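Local coordinates for pyridine nucleotide-disulfide oxidoreductase-like protein (Myceliophthora thermophila, PDB 5MQ6) that catalyses the FAD- and NADPH-dependent Baeyer-Villiger oxidation of ketones, polycyclic ones above all, inserting one oxygen atom beside the carbonyl to give esters or lactones, at residues A514-F528 and A567-S580. Numbering follows the deposited sequence.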
# COMPACT_ATOMS: atom_id res chain seq x y z
N ALA A 514 -11.08 -16.43 5.09
CA ALA A 514 -10.56 -17.75 5.38
C ALA A 514 -9.34 -18.08 4.60
O ALA A 514 -9.44 -18.21 3.39
CB ALA A 514 -11.62 -18.83 5.13
N THR A 515 -8.23 -18.27 5.28
CA THR A 515 -6.99 -18.62 4.69
C THR A 515 -6.20 -19.46 5.65
O THR A 515 -6.56 -19.63 6.78
CB THR A 515 -6.08 -17.39 4.46
OG1 THR A 515 -5.68 -16.85 5.73
CG2 THR A 515 -6.83 -16.36 3.63
N LEU A 516 -5.10 -20.02 5.16
CA LEU A 516 -4.01 -20.39 6.01
C LEU A 516 -2.84 -19.37 5.80
O LEU A 516 -2.37 -19.14 4.66
CB LEU A 516 -3.51 -21.79 5.81
CG LEU A 516 -2.41 -22.26 6.71
CD1 LEU A 516 -2.75 -22.18 8.13
CD2 LEU A 516 -1.88 -23.65 6.33
N HIS A 517 -2.44 -18.76 6.90
CA HIS A 517 -1.31 -17.81 6.96
C HIS A 517 -1.46 -16.54 6.14
O HIS A 517 -0.47 -15.81 5.86
CB HIS A 517 -0.01 -18.55 6.62
CG HIS A 517 0.29 -19.74 7.50
ND1 HIS A 517 1.06 -20.81 7.07
CD2 HIS A 517 0.01 -19.99 8.79
CE1 HIS A 517 1.20 -21.66 8.06
NE2 HIS A 517 0.63 -21.16 9.12
N GLY A 518 -2.68 -16.29 5.71
CA GLY A 518 -3.03 -15.18 4.82
C GLY A 518 -2.73 -15.35 3.34
O GLY A 518 -2.94 -14.40 2.55
N VAL A 519 -2.30 -16.52 2.93
CA VAL A 519 -1.77 -16.61 1.55
C VAL A 519 -2.50 -17.53 0.58
O VAL A 519 -2.17 -17.55 -0.64
CB VAL A 519 -0.28 -17.06 1.55
CG1 VAL A 519 0.57 -16.04 2.31
CG2 VAL A 519 -0.10 -18.41 2.13
N CYS A 520 -3.43 -18.32 1.09
CA CYS A 520 -4.24 -19.24 0.21
C CYS A 520 -5.57 -19.54 0.89
O CYS A 520 -5.73 -19.28 2.10
CB CYS A 520 -3.45 -20.52 -0.04
SG CYS A 520 -3.15 -21.42 1.51
N SER A 521 -6.50 -20.13 0.14
CA SER A 521 -7.87 -20.44 0.58
C SER A 521 -8.37 -21.79 -0.06
O SER A 521 -8.07 -22.14 -1.26
CB SER A 521 -8.83 -19.34 0.16
OG SER A 521 -9.98 -19.29 1.02
N ASN A 522 -9.14 -22.50 0.75
CA ASN A 522 -9.72 -23.76 0.35
C ASN A 522 -10.70 -23.58 -0.77
O ASN A 522 -11.56 -22.67 -0.74
CB ASN A 522 -10.39 -24.47 1.53
CG ASN A 522 -11.04 -25.75 1.10
OD1 ASN A 522 -12.21 -25.72 0.92
ND2 ASN A 522 -10.25 -26.83 0.77
N GLY A 523 -10.60 -24.48 -1.73
CA GLY A 523 -11.38 -24.38 -3.02
C GLY A 523 -10.65 -23.75 -4.18
O GLY A 523 -11.19 -23.69 -5.26
N PHE A 524 -9.41 -23.31 -3.95
CA PHE A 524 -8.61 -22.44 -4.83
C PHE A 524 -7.22 -22.95 -4.87
O PHE A 524 -6.30 -22.25 -4.48
CB PHE A 524 -8.71 -20.93 -4.43
CG PHE A 524 -10.15 -20.45 -4.34
CD1 PHE A 524 -10.88 -20.66 -3.19
CD2 PHE A 524 -10.77 -19.91 -5.43
CE1 PHE A 524 -12.20 -20.30 -3.08
CE2 PHE A 524 -12.10 -19.53 -5.37
CZ PHE A 524 -12.83 -19.74 -4.18
N PRO A 525 -7.07 -24.23 -5.36
CA PRO A 525 -5.77 -24.90 -5.43
C PRO A 525 -4.82 -24.16 -6.32
O PRO A 525 -5.26 -23.55 -7.29
CB PRO A 525 -6.12 -26.30 -6.03
CG PRO A 525 -7.34 -26.05 -6.83
CD PRO A 525 -8.07 -24.94 -6.18
N ASN A 526 -3.53 -24.20 -5.98
CA ASN A 526 -2.51 -23.56 -6.76
C ASN A 526 -2.67 -22.08 -6.92
O ASN A 526 -2.07 -21.51 -7.81
CB ASN A 526 -2.27 -24.29 -8.10
CG ASN A 526 -1.56 -25.61 -7.91
OD1 ASN A 526 -1.42 -26.08 -6.77
ND2 ASN A 526 -1.10 -26.22 -9.03
N LEU A 527 -3.36 -21.43 -6.01
CA LEU A 527 -3.47 -19.94 -6.02
C LEU A 527 -2.89 -19.50 -4.73
O LEU A 527 -3.23 -20.04 -3.67
CB LEU A 527 -4.93 -19.52 -6.02
CG LEU A 527 -5.23 -18.02 -5.86
CD1 LEU A 527 -4.69 -17.18 -7.03
CD2 LEU A 527 -6.72 -17.78 -5.63
N PHE A 528 -2.04 -18.49 -4.81
CA PHE A 528 -1.49 -17.84 -3.65
C PHE A 528 -1.50 -16.34 -3.78
O PHE A 528 -1.49 -15.85 -4.88
CB PHE A 528 -0.02 -18.34 -3.41
CG PHE A 528 0.05 -19.81 -3.08
CD1 PHE A 528 -0.05 -20.26 -1.73
CD2 PHE A 528 0.27 -20.73 -4.06
CE1 PHE A 528 0.06 -21.61 -1.46
CE2 PHE A 528 0.34 -22.11 -3.78
CZ PHE A 528 0.30 -22.53 -2.50
N ALA A 567 2.90 -30.21 -8.82
CA ALA A 567 1.96 -30.34 -7.69
C ALA A 567 0.68 -29.63 -7.82
O ALA A 567 0.56 -28.52 -8.44
CB ALA A 567 2.67 -29.96 -6.38
N LEU A 568 -0.29 -30.24 -7.14
CA LEU A 568 -1.52 -29.61 -6.86
C LEU A 568 -1.57 -29.41 -5.36
O LEU A 568 -1.61 -30.40 -4.64
CB LEU A 568 -2.66 -30.50 -7.37
CG LEU A 568 -4.05 -29.91 -7.20
CD1 LEU A 568 -4.21 -28.67 -8.08
CD2 LEU A 568 -5.11 -30.94 -7.51
N VAL A 569 -1.67 -28.15 -4.91
CA VAL A 569 -1.52 -27.79 -3.54
C VAL A 569 -2.70 -27.00 -3.12
O VAL A 569 -2.95 -25.92 -3.67
CB VAL A 569 -0.32 -26.81 -3.40
CG1 VAL A 569 -0.11 -26.49 -1.93
CG2 VAL A 569 0.92 -27.43 -3.94
N GLU A 570 -3.40 -27.46 -2.08
CA GLU A 570 -4.69 -26.85 -1.69
C GLU A 570 -4.86 -26.93 -0.21
O GLU A 570 -4.80 -28.02 0.35
CB GLU A 570 -5.89 -27.58 -2.32
CG GLU A 570 -7.15 -26.75 -2.18
CD GLU A 570 -8.38 -27.32 -2.85
OE1 GLU A 570 -8.27 -28.32 -3.56
OE2 GLU A 570 -9.45 -26.75 -2.67
N VAL A 571 -4.99 -25.79 0.44
CA VAL A 571 -5.25 -25.81 1.90
C VAL A 571 -6.63 -26.50 2.19
O VAL A 571 -7.62 -26.33 1.42
CB VAL A 571 -5.21 -24.44 2.56
CG1 VAL A 571 -6.31 -23.51 2.08
CG2 VAL A 571 -5.27 -24.55 4.10
N THR A 572 -6.69 -27.22 3.29
CA THR A 572 -8.00 -27.82 3.65
C THR A 572 -8.95 -26.81 4.36
O THR A 572 -8.52 -25.82 4.94
CB THR A 572 -7.81 -29.02 4.57
OG1 THR A 572 -7.18 -28.59 5.74
CG2 THR A 572 -6.91 -30.10 3.92
N SER A 573 -10.22 -27.07 4.35
CA SER A 573 -11.20 -26.20 5.04
C SER A 573 -10.92 -26.18 6.53
O SER A 573 -11.04 -25.15 7.15
CB SER A 573 -12.69 -26.58 4.77
OG SER A 573 -12.84 -27.93 5.03
N GLU A 574 -10.51 -27.34 7.05
CA GLU A 574 -10.12 -27.51 8.47
C GLU A 574 -9.02 -26.64 8.87
O GLU A 574 -9.09 -26.09 9.94
CB GLU A 574 -9.59 -28.93 8.79
CG GLU A 574 -10.67 -29.80 9.26
CD GLU A 574 -10.49 -31.18 8.78
OE1 GLU A 574 -9.39 -31.73 9.05
OE2 GLU A 574 -11.43 -31.69 8.11
N ALA A 575 -7.96 -26.62 8.06
CA ALA A 575 -6.73 -25.86 8.40
C ALA A 575 -7.01 -24.36 8.30
O ALA A 575 -6.66 -23.59 9.20
CB ALA A 575 -5.58 -26.27 7.53
N GLU A 576 -7.73 -23.92 7.27
CA GLU A 576 -8.07 -22.49 7.15
C GLU A 576 -9.03 -22.01 8.25
O GLU A 576 -9.03 -20.82 8.70
CB GLU A 576 -8.57 -22.19 5.76
CG GLU A 576 -10.03 -22.45 5.50
CD GLU A 576 -10.46 -22.06 4.10
OE1 GLU A 576 -9.61 -21.61 3.29
OE2 GLU A 576 -11.69 -22.25 3.78
N GLU A 577 -9.89 -22.92 8.69
CA GLU A 577 -10.83 -22.58 9.71
C GLU A 577 -10.15 -22.51 11.10
O GLU A 577 -10.42 -21.61 11.86
CB GLU A 577 -11.98 -23.58 9.67
CG GLU A 577 -13.20 -23.03 10.32
CD GLU A 577 -13.88 -21.95 9.54
OE1 GLU A 577 -13.55 -21.65 8.37
OE2 GLU A 577 -14.79 -21.40 10.13
N ALA A 578 -9.22 -23.39 11.39
CA ALA A 578 -8.42 -23.26 12.57
C ALA A 578 -7.66 -21.92 12.59
O ALA A 578 -7.57 -21.25 13.61
CB ALA A 578 -7.46 -24.45 12.64
N TRP A 579 -7.12 -21.53 11.43
CA TRP A 579 -6.25 -20.37 11.35
C TRP A 579 -7.16 -19.13 11.60
O TRP A 579 -6.82 -18.21 12.36
CB TRP A 579 -5.55 -20.34 9.95
CG TRP A 579 -4.70 -19.11 9.82
CD1 TRP A 579 -4.95 -18.04 9.12
CD2 TRP A 579 -3.50 -18.87 10.54
NE1 TRP A 579 -3.94 -17.10 9.32
CE2 TRP A 579 -3.05 -17.60 10.22
CE3 TRP A 579 -2.76 -19.64 11.44
CZ2 TRP A 579 -1.93 -17.07 10.74
CZ3 TRP A 579 -1.63 -19.09 11.99
CH2 TRP A 579 -1.20 -17.84 11.61
N SER A 580 -8.39 -19.20 11.02
CA SER A 580 -9.38 -18.15 11.15
C SER A 580 -9.84 -17.95 12.61
O SER A 580 -9.98 -16.79 13.03
CB SER A 580 -10.55 -18.27 10.15
OG SER A 580 -10.12 -18.55 8.85
O HOH W 1 -5.40 -23.54 -1.43
O HOH W 2 -3.15 -22.64 -2.86
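Trp-579 lays one face of its indole over the backbone at Leu-516 and His-517, and the His-517 ring meets the indole edge-on in a T-shaped stack, CD2 lying 3.7 Å from Trp-579 CZ3 with the planes at 87°. A long loop leading into strand 527-529 is thus fastened to strand 567-571 and the helix 573-585 that follows it, N-capped by Thr-572. The indole NE1 bonds to Gln-534 O, which fixes the ring's rotation. Replacing the indole by an alanine is likely to strip the His-517 edge of its aromatic face, open a gap beside Leu-516 CD1 and cost Gln-534 O this donor. Leu-516 CD1 packs on Trp-579 CB, while Leu-516 CB rests on Val-571 CG2 (3.7 Å). Next to this apolar patch, Glu-576 reaches the loop on a chain extended beyond CG: OE1 takes the Asn-522 N-H in an almost straight bond (2.7 Å, 177°) from above the carboxylate plane, and OE2 forms a salt bridge with Lys-507. Glu-570 OE2 accepts from Gly-523 N through its anti lone pair, at 2.7 Å, as OE1 pairs with Arg-499. With CG anti to the backbone N (chi1 178°), Asn-522 ND2 donates to Val-571 O, in the planes of both amide and carbonyl. Farther along, Asn-526 pairs with strand 567-571 by backbone and side chain together: its N donates to Val-569 O, while OD1 accepts from Val-569 N (2.8 Å) and ND2 donates to Ala-567 O at 2.9 Å.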